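Local coordinates for protein viral CASP8 and FADD-like apoptosis regulator (Molluscum contagiosum virus subtype 1, PDB 2BBR) that blocks death-receptor-induced apoptosis of the host cell by interfering with caspase-8 recruitment and activation at the death-inducing signaling complex, and suppresses NF-kappa-B activation, at residues 22-27 with 67-72; 28-33 with 135-140; 60-65 with 96-101. All blocks are in the same frame, centred on the assembly; numbering follows the deposited sequence.

Interaction 1: 22-27 with 67-72; sequences SHEDSL and LQRMDL
Glu-24 and Arg-69 reach for each other from either side of this contact, their side chains crossing at about a right angle while their charged ends lie almost in one plane, the carboxylate and guanidinium turned only 7° apart. One nitrogen makes the join: Arg-69 NH1 donates to Glu-24 OE2 over 2.9 Å, nearly straight at 162°, approaching on the syn side of the oxygen. The arginine chain is bent at chi2 and chi3, a shape that brings its methylene CD to 3.2 Å from the same Glu-24 OE2. Along its other edge the guanidinium holds Asp-71 side-on, with Arg-69 NE on OD1 and Arg-69 NH2 on OD2, each bond 2.9 Å long and each oxygen using its syn lone pair. This acid-arginine-acid network is the charge triad of death effector domains, in which the RxDL signature, here Arg-69 to Leu-72, is joined to an acidic residue of a neighbouring helix. The leucine of the signature also takes part, laying its CD1 over the centre of one guanidinium face, 3.6 Å above the plane. Arg-69 NH1 has a second acceptor in the carbonyl of Glu-19, and Glu-24 OE1 takes the backbone N-H of Asp-21 just ahead of helix 22-31. A water donates to both Glu-24 OE2 and Leu-67 O, bridging the segments a second time. Beside this polar network Leu-67 CD2 lies 3.6 Å from Leu-27 CD1.

Interaction 2: 28-33 with 135-140; sequences LLFLCH and RFVELV
Phe-30, pressed against Val-137 and Val-140, shows how the two death effector domains of this protein pack against each other: helix 22-31 of the first domain meets helix 136-145 of the second through a buried apolar seam. Contact begins at the root of the side chain, where Phe-30 CB lies 3.9 Å from Val-137 CB. The chain leaves with CG anti to the backbone N (chi1 173°), which turns one face of the ring to Val-137. Phe-30 CG sits equally near the CB and CG1 of Val-137. Phe-30 CD1 packs on Val-137 CB at 3.6 Å, and Phe-30 CD2 on Val-137 CG1 at 3.8 Å. This methyl makes a CH-pi contact, 3.9 Å from the centroid of the Phe-30 ring and 20° off its normal. The opposite face receives the Arg-97 guanidinium in a cation-pi interaction, so the ring is clamped between an aliphatic branch and a cation. Further out, Phe-30 CE1 lies 3.7 Å from Val-137 O. At the far end the ring presents its edge to the next turn of helix 136-145: Val-140 CG1 lies near the ring plane, 3.9 Å from both CE1 and CZ of Phe-30.

Interaction 3: 60-65 with 96-101; sequences LVEMLY and YRKLMV. With AZI (azide ion), chain B.
The interface between the two death effector domains also carries charge, and Glu-62 of helix 57-66 and Lys-98 of helix 95-104 supply a salt bridge whose lysine also lines the small pocket in which an azide ion is bound. The touching is confined to the ends of two long side chains that cross at a slant. Lys-98 NZ donates to Glu-62 OE2 at 2.8 Å, approaching from the syn side of the oxygen and 17° out of the carboxylate plane. Glu-62 runs extended beyond CG, whereas Lys-98 bends at chi3 (-75°), and that kink swings its ammonium across to the glutamate and leaves the flank of the chain to the azide. The anion lies alongside the lysine: its atom N3 is 3.4 Å from Lys-98 CB, and its central N2 is 3.5 Å from Lys-98 CE. A weak hydrogen bond joins Lys-98 NZ to azide N2 at 3.2 Å. Arg-95 binds the same ion through NH1, and Leu-88 completes the pocket; the azide itself probably came from the crystallisation liquor.

Both ends of the salt bridge have further partners. In the loop between helix 81-85 and helix 95-104, Ser-91 OG bonds to Glu-62 OE1 and the backbone N-H of Gly-89 to Glu-62 OE2, so that OE2 accepts two bonds, one of them from Lys-98 NZ. Lys-98 NZ forms a second salt bridge with the terminal carboxylate of His-195, in the histidine tag. Since the azide and the tag are additions to the viral protein, it is Glu-62 OE2 that would be expected to favour a protonated Lys-98, while Lys-98 and the N-H of Gly-89 should likewise stabilise Glu-62 as an anion.

Interactions 2 and 3 lie about 6 and 5 Å from the centre of the chain, interaction 1 about 11 Å. Between their centres, interaction 1 is about 13 Å from interaction 2 and 10 Å from interaction 3, with 11 Å between the last two. Interactions 1 and 2 share helix 22-31, using its successive turns. Helix 57-66 of interaction 3 runs into the turn that begins at Leu-67, and Arg-69 N is 2.9 Å from Leu-64 O. Along the chain, interaction 1 alternates with each of the others, whereas interaction 3 is nested within the span closed by interaction 2. Interaction 1 lies within the first death effector domain, whereas interactions 2 and 3 join that domain to the second.

Interaction 1: 22-27 with 67-72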
loop_
_atom_site.group_PDB
_atom_site.type_symbol
_atom_site.label_atom_id
_atom_site.label_comp_id
_atom_site.label_asym_id
_atom_site.label_seq_id
_atom_site.Cartn_x
_atom_site.Cartn_y
_atom_site.Cartn_z
ATOM N N SER A 22 -5.250 11.201 -9.247
ATOM C CA SER A 22 -6.240 10.371 -8.571
ATOM C C SER A 22 -5.789 8.948 -8.269
ATOM O O SER A 22 -6.162 8.385 -7.241
ATOM C CB SER A 22 -7.541 10.341 -9.379
ATOM O OG SER A 22 -8.132 11.627 -9.435
ATOM N N HIS A 23 -5.001 8.355 -9.159
ATOM C CA HIS A 23 -4.533 6.997 -8.919
ATOM C C HIS A 23 -3.590 6.998 -7.718
ATOM O O HIS A 23 -3.720 6.179 -6.807
ATOM C CB HIS A 23 -3.804 6.445 -10.143
ATOM C CG HIS A 23 -3.390 5.015 -9.995
ATOM N ND1 HIS A 23 -4.296 3.975 -9.983
ATOM C CD2 HIS A 23 -2.172 4.452 -9.814
ATOM C CE1 HIS A 23 -3.654 2.836 -9.804
ATOM N NE2 HIS A 23 -2.363 3.097 -9.698
ATOM N N GLU A 24 -2.642 7.929 -7.716
ATOM C CA GLU A 24 -1.692 8.035 -6.620
ATOM C C GLU A 24 -2.408 8.308 -5.302
ATOM O O GLU A 24 -2.015 7.776 -4.265
ATOM C CB GLU A 24 -0.670 9.132 -6.923
ATOM C CG GLU A 24 0.186 8.820 -8.139
ATOM C CD GLU A 24 1.027 9.996 -8.590
ATOM O OE1 GLU A 24 0.453 11.079 -8.819
ATOM O OE2 GLU A 24 2.257 9.833 -8.722
ATOM N N ASP A 25 -3.463 9.120 -5.337
ATOM C CA ASP A 25 -4.228 9.414 -4.128
ATOM C C ASP A 25 -4.802 8.117 -3.562
ATOM O O ASP A 25 -4.770 7.889 -2.353
ATOM C CB ASP A 25 -5.400 10.363 -4.418
ATOM C CG ASP A 25 -4.956 11.766 -4.776
ATOM O OD1 ASP A 25 -3.849 12.172 -4.365
ATOM O OD2 ASP A 25 -5.736 12.469 -5.457
ATOM N N SER A 26 -5.342 7.278 -4.443
ATOM C CA SER A 26 -5.928 6.011 -4.029
ATOM C C SER A 26 -4.881 5.110 -3.384
ATOM O O SER A 26 -5.157 4.435 -2.394
ATOM C CB SER A 26 -6.554 5.307 -5.236
ATOM O OG SER A 26 -7.134 4.070 -4.867
ATOM N N LEU A 27 -3.682 5.093 -3.952
ATOM C CA LEU A 27 -2.615 4.272 -3.403
ATOM C C LEU A 27 -2.229 4.746 -2.006
ATOM O O LEU A 27 -2.017 3.934 -1.108
ATOM C CB LEU A 27 -1.387 4.290 -4.321
ATOM C CG LEU A 27 -1.616 3.780 -5.746
ATOM C CD1 LEU A 27 -0.310 3.797 -6.518
ATOM C CD2 LEU A 27 -2.183 2.371 -5.703
ATOM N N LEU A 67 5.390 5.172 -4.478
ATOM C CA LEU A 67 4.700 5.749 -5.633
ATOM C C LEU A 67 5.678 5.991 -6.779
ATOM O O LEU A 67 5.285 6.426 -7.863
ATOM C CB LEU A 67 4.036 7.079 -5.260
ATOM C CG LEU A 67 2.854 7.084 -4.289
ATOM C CD1 LEU A 67 2.402 8.517 -4.047
ATOM C CD2 LEU A 67 1.715 6.262 -4.861
ATOM N N GLN A 68 6.951 5.721 -6.523
ATOM C CA GLN A 68 7.998 5.899 -7.520
ATOM C C GLN A 68 8.129 7.351 -7.964
ATOM O O GLN A 68 8.465 7.627 -9.116
ATOM C CB GLN A 68 7.728 4.998 -8.728
ATOM C CG GLN A 68 7.784 3.513 -8.402
ATOM C CD GLN A 68 9.177 3.055 -8.017
ATOM O OE1 GLN A 68 10.087 3.043 -8.845
ATOM N NE2 GLN A 68 9.352 2.681 -6.753
ATOM N N ARG A 69 7.861 8.278 -7.049
ATOM C CA ARG A 69 7.974 9.696 -7.356
ATOM C C ARG A 69 9.333 10.210 -6.895
ATOM O O ARG A 69 9.450 10.969 -5.931
ATOM C CB ARG A 69 6.832 10.479 -6.697
ATOM C CG ARG A 69 5.454 10.158 -7.286
ATOM C CD ARG A 69 5.396 10.458 -8.780
ATOM N NE ARG A 69 5.647 11.870 -9.058
ATOM C CZ ARG A 69 4.711 12.815 -9.082
ATOM N NH1 ARG A 69 3.443 12.510 -8.849
ATOM N NH2 ARG A 69 5.049 14.073 -9.329
ATOM N N MET A 70 10.371 9.771 -7.598
ATOM C CA MET A 70 11.728 10.175 -7.268
ATOM C C MET A 70 11.918 11.667 -7.514
ATOM O O MET A 70 12.816 12.287 -6.949
ATOM C CB MET A 70 12.738 9.362 -8.079
ATOM C CG MET A 70 13.052 7.983 -7.501
ATOM S SD MET A 70 11.614 6.931 -7.197
ATOM C CE MET A 70 12.383 5.481 -6.462
ATOM N N ASP A 71 11.067 12.243 -8.362
ATOM C CA ASP A 71 11.129 13.676 -8.635
ATOM C C ASP A 71 10.781 14.445 -7.360
ATOM O O ASP A 71 11.456 15.407 -6.995
ATOM C CB ASP A 71 10.176 14.058 -9.786
ATOM C CG ASP A 71 8.727 13.672 -9.523
ATOM O OD1 ASP A 71 8.470 12.589 -8.956
ATOM O OD2 ASP A 71 7.831 14.452 -9.912
ATOM N N LEU A 72 9.742 13.993 -6.665
ATOM C CA LEU A 72 9.313 14.646 -5.432
ATOM C C LEU A 72 10.279 14.379 -4.275
ATOM O O LEU A 72 10.456 15.225 -3.397
ATOM C CB LEU A 72 7.893 14.204 -5.070
ATOM C CG LEU A 72 6.844 14.569 -6.133
ATOM C CD1 LEU A 72 5.471 14.088 -5.689
ATOM C CD2 LEU A 72 6.832 16.077 -6.366
HETATM O O HOH W 1 2.993 7.297 -9.145
#

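Interaction 2: 28-33 with 135-140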
loop_
_atom_site.group_PDB
_atom_site.type_symbol
_atom_site.label_atom_id
_atom_site.label_comp_id
_atom_site.label_asym_id
_atom_site.label_seq_id
_atom_site.Cartn_x
_atom_site.Cartn_y
_atom_site.Cartn_z
ATOM N N LEU A 28 -2.140 6.060 -1.815
ATOM C CA LEU A 28 -1.786 6.578 -0.504
ATOM C C LEU A 28 -2.888 6.290 0.504
ATOM O O LEU A 28 -2.610 5.929 1.646
ATOM C CB LEU A 28 -1.510 8.081 -0.569
ATOM C CG LEU A 28 -0.263 8.499 -1.351
ATOM C CD1 LEU A 28 0.006 9.975 -1.110
ATOM C CD2 LEU A 28 0.936 7.670 -0.903
ATOM N N LEU A 29 -4.140 6.447 0.092
ATOM C CA LEU A 29 -5.246 6.162 0.997
ATOM C C LEU A 29 -5.182 4.701 1.438
ATOM O O LEU A 29 -5.440 4.383 2.595
ATOM C CB LEU A 29 -6.589 6.461 0.327
ATOM C CG LEU A 29 -6.989 7.937 0.273
ATOM C CD1 LEU A 29 -8.287 8.089 -0.496
ATOM C CD2 LEU A 29 -7.146 8.478 1.689
ATOM N N PHE A 30 -4.826 3.814 0.514
ATOM C CA PHE A 30 -4.707 2.395 0.834
ATOM C C PHE A 30 -3.573 2.184 1.841
ATOM O O PHE A 30 -3.721 1.444 2.815
ATOM C CB PHE A 30 -4.436 1.596 -0.441
ATOM C CG PHE A 30 -4.125 0.147 -0.196
ATOM C CD1 PHE A 30 -5.141 -0.791 -0.033
ATOM C CD2 PHE A 30 -2.807 -0.282 -0.125
ATOM C CE1 PHE A 30 -4.840 -2.142 0.197
ATOM C CE2 PHE A 30 -2.501 -1.618 0.103
ATOM C CZ PHE A 30 -3.517 -2.552 0.263
ATOM N N LEU A 31 -2.441 2.843 1.611
ATOM C CA LEU A 31 -1.305 2.716 2.520
ATOM C C LEU A 31 -1.669 3.161 3.934
ATOM O O LEU A 31 -1.121 2.653 4.918
ATOM C CB LEU A 31 -0.119 3.551 2.022
ATOM C CG LEU A 31 0.645 3.042 0.798
ATOM C CD1 LEU A 31 1.727 4.045 0.430
ATOM C CD2 LEU A 31 1.257 1.674 1.091
ATOM N N CYS A 32 -2.598 4.111 4.026
ATOM C CA CYS A 32 -3.042 4.650 5.309
ATOM C C CYS A 32 -4.300 3.974 5.837
ATOM O O CYS A 32 -4.880 4.435 6.817
ATOM C CB CYS A 32 -3.331 6.148 5.179
ATOM S SG CYS A 32 -1.933 7.164 4.689
ATOM N N HIS A 33 -4.710 2.878 5.206
ATOM C CA HIS A 33 -5.936 2.190 5.598
ATOM C C HIS A 33 -6.067 1.808 7.072
ATOM O O HIS A 33 -7.129 1.997 7.664
ATOM C CB HIS A 33 -6.127 0.942 4.736
ATOM C CG HIS A 33 -7.476 0.307 4.883
ATOM N ND1 HIS A 33 -8.627 0.869 4.376
ATOM C CD2 HIS A 33 -7.855 -0.839 5.497
ATOM C CE1 HIS A 33 -9.659 0.098 4.673
ATOM N NE2 HIS A 33 -9.217 -0.945 5.354
ATOM N N ARG A 135 -9.407 -0.755 -8.881
ATOM C CA ARG A 135 -7.949 -0.858 -8.901
ATOM C C ARG A 135 -7.525 -2.089 -8.097
ATOM O O ARG A 135 -8.324 -2.649 -7.345
ATOM C CB ARG A 135 -7.318 0.378 -8.252
ATOM C CG ARG A 135 -7.728 1.721 -8.836
ATOM C CD ARG A 135 -6.952 2.841 -8.147
ATOM N NE ARG A 135 -7.167 4.149 -8.762
ATOM C CZ ARG A 135 -8.211 4.935 -8.518
ATOM N NH1 ARG A 135 -9.150 4.557 -7.663
ATOM N NH2 ARG A 135 -8.316 6.105 -9.133
ATOM N N PHE A 136 -6.269 -2.502 -8.241
ATOM C CA PHE A 136 -5.778 -3.649 -7.484
ATOM C C PHE A 136 -5.913 -3.404 -5.977
ATOM O O PHE A 136 -6.320 -4.305 -5.238
ATOM C CB PHE A 136 -4.315 -3.951 -7.816
ATOM C CG PHE A 136 -3.771 -5.161 -7.101
ATOM C CD1 PHE A 136 -4.188 -6.439 -7.449
ATOM C CD2 PHE A 136 -2.859 -5.019 -6.060
ATOM C CE1 PHE A 136 -3.706 -7.558 -6.770
ATOM C CE2 PHE A 136 -2.372 -6.129 -5.378
ATOM C CZ PHE A 136 -2.794 -7.401 -5.729
ATOM N N VAL A 137 -5.587 -2.200 -5.510
ATOM C CA VAL A 137 -5.702 -1.939 -4.077
ATOM C C VAL A 137 -7.146 -2.055 -3.621
ATOM O O VAL A 137 -7.415 -2.424 -2.479
ATOM C CB VAL A 137 -5.150 -0.544 -3.673
ATOM C CG1 VAL A 137 -3.640 -0.524 -3.831
ATOM C CG2 VAL A 137 -5.800 0.550 -4.505
ATOM N N GLU A 138 -8.083 -1.747 -4.509
ATOM C CA GLU A 138 -9.489 -1.860 -4.154
ATOM C C GLU A 138 -9.882 -3.340 -4.110
ATOM O O GLU A 138 -10.700 -3.743 -3.284
ATOM C CB GLU A 138 -10.334 -1.040 -5.136
ATOM C CG GLU A 138 -10.168 0.463 -4.872
ATOM C CD GLU A 138 -10.599 1.364 -6.021
ATOM O OE1 GLU A 138 -10.655 2.594 -5.810
ATOM O OE2 GLU A 138 -10.864 0.860 -7.127
ATOM N N LEU A 139 -9.281 -4.152 -4.974
ATOM C CA LEU A 139 -9.532 -5.591 -4.967
ATOM C C LEU A 139 -9.000 -6.157 -3.642
ATOM O O LEU A 139 -9.659 -6.976 -2.996
ATOM C CB LEU A 139 -8.817 -6.267 -6.141
ATOM C CG LEU A 139 -8.759 -7.798 -6.128
ATOM C CD1 LEU A 139 -10.166 -8.376 -6.104
ATOM C CD2 LEU A 139 -7.995 -8.293 -7.350
ATOM N N VAL A 140 -7.813 -5.718 -3.232
ATOM C CA VAL A 140 -7.237 -6.189 -1.976
ATOM C C VAL A 140 -8.152 -5.843 -0.801
ATOM O O VAL A 140 -8.437 -6.694 0.041
ATOM C CB VAL A 140 -5.828 -5.593 -1.742
ATOM C CG1 VAL A 140 -5.306 -5.996 -0.361
ATOM C CG2 VAL A 140 -4.878 -6.075 -2.829
#

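Interaction 3: 60-65 with 96-101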
loop_
_atom_site.group_PDB
_atom_site.type_symbol
_atom_site.label_atom_id
_atom_site.label_comp_id
_atom_site.label_asym_id
_atom_site.label_seq_id
_atom_site.Cartn_x
_atom_site.Cartn_y
_atom_site.Cartn_z
ATOM N N LEU A 60 6.636 9.943 4.922
ATOM C CA LEU A 60 6.432 10.626 3.651
ATOM C C LEU A 60 7.415 10.140 2.595
ATOM O O LEU A 60 7.046 9.945 1.438
ATOM C CB LEU A 60 6.564 12.144 3.827
ATOM C CG LEU A 60 5.375 12.886 4.448
ATOM C CD1 LEU A 60 4.154 12.736 3.555
ATOM C CD2 LEU A 60 5.092 12.344 5.835
ATOM N N VAL A 61 8.668 9.953 2.992
ATOM C CA VAL A 61 9.680 9.477 2.063
ATOM C C VAL A 61 9.301 8.086 1.552
ATOM O O VAL A 61 9.408 7.808 0.357
ATOM C CB VAL A 61 11.068 9.465 2.744
ATOM C CG1 VAL A 61 12.060 8.656 1.930
ATOM C CG2 VAL A 61 11.570 10.897 2.891
ATOM N N GLU A 62 8.834 7.219 2.446
ATOM C CA GLU A 62 8.431 5.876 2.031
ATOM C C GLU A 62 7.247 5.946 1.077
ATOM O O GLU A 62 7.199 5.225 0.080
ATOM C CB GLU A 62 8.054 5.016 3.235
ATOM C CG GLU A 62 9.230 4.576 4.068
ATOM C CD GLU A 62 8.896 3.371 4.920
ATOM O OE1 GLU A 62 8.535 3.551 6.103
ATOM O OE2 GLU A 62 8.983 2.245 4.394
ATOM N N MET A 63 6.277 6.801 1.388
ATOM C CA MET A 63 5.120 6.944 0.517
ATOM C C MET A 63 5.549 7.339 -0.887
ATOM O O MET A 63 5.113 6.739 -1.868
ATOM C CB MET A 63 4.162 8.001 1.057
ATOM C CG MET A 63 3.447 7.597 2.324
ATOM S SD MET A 63 2.383 8.915 2.904
ATOM C CE MET A 63 1.826 8.231 4.462
ATOM N N LEU A 64 6.402 8.353 -0.985
ATOM C CA LEU A 64 6.858 8.805 -2.297
ATOM C C LEU A 64 7.660 7.724 -3.018
ATOM O O LEU A 64 7.552 7.570 -4.234
ATOM C CB LEU A 64 7.683 10.089 -2.164
ATOM C CG LEU A 64 6.904 11.311 -1.659
ATOM C CD1 LEU A 64 7.853 12.487 -1.483
ATOM C CD2 LEU A 64 5.788 11.654 -2.638
ATOM N N TYR A 65 8.467 6.978 -2.273
ATOM C CA TYR A 65 9.253 5.912 -2.878
ATOM C C TYR A 65 8.335 4.841 -3.466
ATOM O O TYR A 65 8.516 4.406 -4.604
ATOM C CB TYR A 65 10.170 5.271 -1.841
ATOM C CG TYR A 65 11.058 4.198 -2.424
ATOM C CD1 TYR A 65 12.288 4.518 -2.992
ATOM C CD2 TYR A 65 10.647 2.863 -2.451
ATOM C CE1 TYR A 65 13.089 3.538 -3.574
ATOM C CE2 TYR A 65 11.441 1.877 -3.032
ATOM C CZ TYR A 65 12.661 2.226 -3.591
ATOM O OH TYR A 65 13.448 1.257 -4.176
ATOM N N TYR A 96 3.135 -5.307 4.306
ATOM C CA TYR A 96 1.919 -5.805 3.670
ATOM C C TYR A 96 1.313 -4.769 2.724
ATOM O O TYR A 96 1.080 -5.050 1.548
ATOM C CB TYR A 96 0.878 -6.193 4.728
ATOM C CG TYR A 96 -0.500 -6.467 4.164
ATOM C CD1 TYR A 96 -0.720 -7.524 3.281
ATOM C CD2 TYR A 96 -1.578 -5.655 4.499
ATOM C CE1 TYR A 96 -1.979 -7.763 2.744
ATOM C CE2 TYR A 96 -2.843 -5.883 3.966
ATOM C CZ TYR A 96 -3.036 -6.939 3.089
ATOM O OH TYR A 96 -4.283 -7.172 2.557
ATOM N N ARG A 97 1.062 -3.567 3.230
ATOM C CA ARG A 97 0.452 -2.527 2.408
ATOM C C ARG A 97 1.358 -2.064 1.274
ATOM O O ARG A 97 0.905 -1.868 0.145
ATOM C CB ARG A 97 0.064 -1.324 3.277
ATOM C CG ARG A 97 -0.923 -1.619 4.398
ATOM C CD ARG A 97 -2.361 -1.541 3.933
ATOM N NE ARG A 97 -3.280 -2.003 4.969
ATOM C CZ ARG A 97 -4.422 -2.623 4.710
ATOM N NH1 ARG A 97 -4.775 -2.836 3.449
ATOM N NH2 ARG A 97 -5.180 -3.068 5.703
ATOM N N LYS A 98 2.637 -1.869 1.571
ATOM C CA LYS A 98 3.565 -1.424 0.541
ATOM C C LYS A 98 3.696 -2.467 -0.567
ATOM O O LYS A 98 3.719 -2.126 -1.753
ATOM C CB LYS A 98 4.927 -1.109 1.162
ATOM C CG LYS A 98 4.907 0.136 2.046
ATOM C CD LYS A 98 6.265 0.438 2.657
ATOM C CE LYS A 98 6.600 -0.515 3.792
ATOM N NZ LYS A 98 8.014 -0.358 4.231
ATOM N N LEU A 99 3.765 -3.738 -0.185
ATOM C CA LEU A 99 3.875 -4.814 -1.163
ATOM C C LEU A 99 2.655 -4.867 -2.071
ATOM O O LEU A 99 2.782 -5.033 -3.282
ATOM C CB LEU A 99 4.044 -6.163 -0.462
ATOM C CG LEU A 99 4.070 -7.405 -1.363
ATOM C CD1 LEU A 99 5.166 -7.280 -2.412
ATOM C CD2 LEU A 99 4.299 -8.641 -0.511
ATOM N N MET A 100 1.469 -4.731 -1.488
ATOM C CA MET A 100 0.256 -4.771 -2.295
ATOM C C MET A 100 0.238 -3.644 -3.326
ATOM O O MET A 100 -0.177 -3.846 -4.470
ATOM C CB MET A 100 -0.987 -4.705 -1.406
ATOM C CG MET A 100 -1.197 -5.947 -0.544
ATOM S SD MET A 100 -1.284 -7.504 -1.479
ATOM C CE MET A 100 0.271 -8.234 -1.014
ATOM N N VAL A 101 0.675 -2.452 -2.935
ATOM C CA VAL A 101 0.706 -1.345 -3.885
ATOM C C VAL A 101 1.662 -1.674 -5.026
ATOM O O VAL A 101 1.328 -1.500 -6.201
ATOM C CB VAL A 101 1.165 -0.028 -3.221
ATOM C CG1 VAL A 101 1.438 1.024 -4.291
ATOM C CG2 VAL A 101 0.091 0.471 -2.258
HETATM N N1 AZI B . 9.880 -1.128 1.736
HETATM N N2 AZI B . 8.923 -1.757 1.482
HETATM N N3 AZI B . 8.014 -2.427 1.197
#